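Long-range contact in 1-acyl-sn-glycerol-3-phosphate acyltransferase (Thermotoga maritima, PDB 5KYM), which catalyses the transfer of an acyl chain to lysophosphatidic acid, making phosphatidic acid, as an integral membrane enzyme of the HX4D acyltransferase family: residues A[3-8]-A[202-207]. Residues are numbered along the deposited sequence; the frame is centred on the assembly and turned at random.
Sequences KIRNLL and FTPGKV
Arg-5 and Pro-204 meet tip to tip, the flat guanidinium turning its edge to the proline ring: CG of Pro-204 lies at that edge in the plane, 3.8 Å from NH1 of Arg-5, and CD lies near the plane, 3.7 Å from NH2. The arginine chain leaves its helix with CG anti to the backbone N (chi1 -166°) and bends further out at chi3. A second flat group, the Asn-6 carboxamide, crosses Thr-203 and Pro-204 obliquely, with OD1 on the side of Pro-204 CD. Its ND2 comes 3.5 Å from the Thr-203 methyl CG2. Asn-6 CB sits 3.5 Å from the carbonyl O of Phe-202. Between residues 3-8 and 202-207 the meeting is one of van der Waals packing, though polar groups take part in it. Here the first turns of helix 2-34, probably one of the pair of N-terminal helices that set the active site within the bilayer, meet the loop leading into strand 207-211 of the acyltransferase alpha-beta domain. An alanine in place of Asn-6 would probably open a gap beside the Thr-203 methyl and Pro-204 CD, leaving CB alone against the Phe-202 carbonyl. One turn further along, Thr-10 OG1 is hydrogen-bonded to both Asn-6 O and Phe-202 N, and the Phe-202 ring meets those of Phe-13 and Tyr-14.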
loop_
_atom_site.group_PDB
_atom_site.type_symbol
_atom_site.label_atom_id
_atom_site.label_comp_id
_atom_site.label_asym_id
_atom_site.label_seq_id
_atom_site.Cartn_x
_atom_site.Cartn_y
_atom_site.Cartn_z
ATOM N N LYS A 3 -6.539 25.757 11.539
ATOM C CA LYS A 3 -5.237 25.242 12.008
ATOM C C LYS A 3 -5.315 24.438 13.356
ATOM O O LYS A 3 -4.619 23.387 13.494
ATOM C CB LYS A 3 -4.127 26.366 12.026
ATOM C CG LYS A 3 -3.236 26.487 10.764
ATOM C CD LYS A 3 -1.977 25.582 10.792
ATOM C CE LYS A 3 -2.191 24.050 10.883
ATOM N NZ LYS A 3 -2.784 23.382 9.682
ATOM N N ILE A 4 -6.124 24.920 14.305
ATOM C CA ILE A 4 -6.290 24.211 15.613
ATOM C C ILE A 4 -6.876 22.801 15.441
ATOM O O ILE A 4 -6.410 21.839 16.062
ATOM C CB ILE A 4 -7.099 25.051 16.637
ATOM C CG1 ILE A 4 -6.220 26.251 17.067
ATOM C CG2 ILE A 4 -7.557 24.206 17.846
ATOM C CD1 ILE A 4 -6.951 27.453 17.630
ATOM N N ARG A 5 -7.918 22.752 14.627
ATOM C CA ARG A 5 -8.659 21.567 14.359
ATOM C C ARG A 5 -7.729 20.517 13.758
ATOM O O ARG A 5 -7.614 19.389 14.267
ATOM C CB ARG A 5 -9.820 21.919 13.442
ATOM C CG ARG A 5 -10.864 20.863 13.340
ATOM C CD ARG A 5 -11.911 21.291 12.318
ATOM N NE ARG A 5 -11.309 21.263 10.984
ATOM C CZ ARG A 5 -11.031 20.159 10.273
ATOM N NH1 ARG A 5 -11.276 18.932 10.738
ATOM N NH2 ARG A 5 -10.477 20.299 9.078
ATOM N N ASN A 6 -7.021 20.896 12.713
ATOM C CA ASN A 6 -6.100 19.983 12.022
ATOM C C ASN A 6 -5.010 19.483 12.923
ATOM O O ASN A 6 -4.631 18.322 12.840
ATOM C CB ASN A 6 -5.435 20.659 10.787
ATOM C CG ASN A 6 -6.407 20.927 9.651
ATOM O OD1 ASN A 6 -7.551 20.370 9.565
ATOM N ND2 ASN A 6 -5.953 21.794 8.760
ATOM N N LEU A 7 -4.453 20.373 13.747
ATOM C CA LEU A 7 -3.378 19.967 14.657
ATOM C C LEU A 7 -3.903 18.948 15.717
ATOM O O LEU A 7 -3.358 17.848 15.858
ATOM C CB LEU A 7 -2.758 21.199 15.294
ATOM C CG LEU A 7 -1.831 20.919 16.495
ATOM C CD1 LEU A 7 -0.653 20.012 16.112
ATOM C CD2 LEU A 7 -1.398 22.244 17.133
ATOM N N LEU A 8 -4.969 19.295 16.425
ATOM C CA LEU A 8 -5.667 18.337 17.262
ATOM C C LEU A 8 -5.997 17.034 16.566
ATOM O O LEU A 8 -5.802 15.958 17.128
ATOM C CB LEU A 8 -6.956 18.927 17.798
ATOM C CG LEU A 8 -6.739 20.072 18.800
ATOM C CD1 LEU A 8 -8.153 20.478 19.238
ATOM C CD2 LEU A 8 -5.792 19.723 19.957
ATOM N N PHE A 202 -2.272 16.305 9.329
ATOM C CA PHE A 202 -3.365 15.791 8.519
ATOM C C PHE A 202 -4.405 16.862 8.265
ATOM O O PHE A 202 -4.447 17.847 8.975
ATOM C CB PHE A 202 -3.999 14.642 9.266
ATOM C CG PHE A 202 -3.100 13.442 9.396
ATOM C CD1 PHE A 202 -3.053 12.480 8.400
ATOM C CD2 PHE A 202 -2.284 13.282 10.512
ATOM C CE1 PHE A 202 -2.234 11.384 8.530
ATOM C CE2 PHE A 202 -1.425 12.195 10.609
ATOM C CZ PHE A 202 -1.426 11.242 9.639
ATOM N N THR A 203 -5.214 16.686 7.223
ATOM C CA THR A 203 -6.446 17.450 6.999
ATOM C C THR A 203 -7.451 16.485 6.430
ATOM O O THR A 203 -7.145 15.846 5.439
ATOM C CB THR A 203 -6.295 18.571 5.930
ATOM O OG1 THR A 203 -6.021 18.004 4.673
ATOM C CG2 THR A 203 -5.113 19.514 6.182
ATOM N N PRO A 204 -8.660 16.361 7.002
ATOM C CA PRO A 204 -9.600 15.375 6.429
ATOM C C PRO A 204 -10.002 15.639 4.982
ATOM O O PRO A 204 -9.830 16.753 4.492
ATOM C CB PRO A 204 -10.825 15.508 7.315
ATOM C CG PRO A 204 -10.281 15.983 8.587
ATOM C CD PRO A 204 -9.192 16.980 8.209
ATOM N N GLY A 205 -10.572 14.610 4.345
ATOM C CA GLY A 205 -11.030 14.641 2.933
ATOM C C GLY A 205 -11.418 13.281 2.433
ATOM O O GLY A 205 -11.202 12.305 3.102
ATOM N N LYS A 206 -11.950 13.165 1.237
ATOM C CA LYS A 206 -12.345 11.850 0.728
ATOM C C LYS A 206 -11.154 11.192 0.044
ATOM O O LYS A 206 -10.390 11.852 -0.644
ATOM C CB LYS A 206 -13.448 12.006 -0.276
ATOM C CG LYS A 206 -14.605 12.850 0.233
ATOM C CD LYS A 206 -15.761 12.896 -0.735
ATOM C CE LYS A 206 -15.654 14.075 -1.671
ATOM N NZ LYS A 206 -16.619 13.769 -2.756
ATOM N N VAL A 207 -10.972 9.898 0.234
ATOM C CA VAL A 207 -9.995 9.144 -0.552
ATOM C C VAL A 207 -10.763 8.225 -1.508
ATOM O O VAL A 207 -11.770 7.609 -1.097
ATOM C CB VAL A 207 -9.095 8.319 0.368
ATOM C CG1 VAL A 207 -8.100 7.477 -0.416
ATOM C CG2 VAL A 207 -8.375 9.247 1.323
#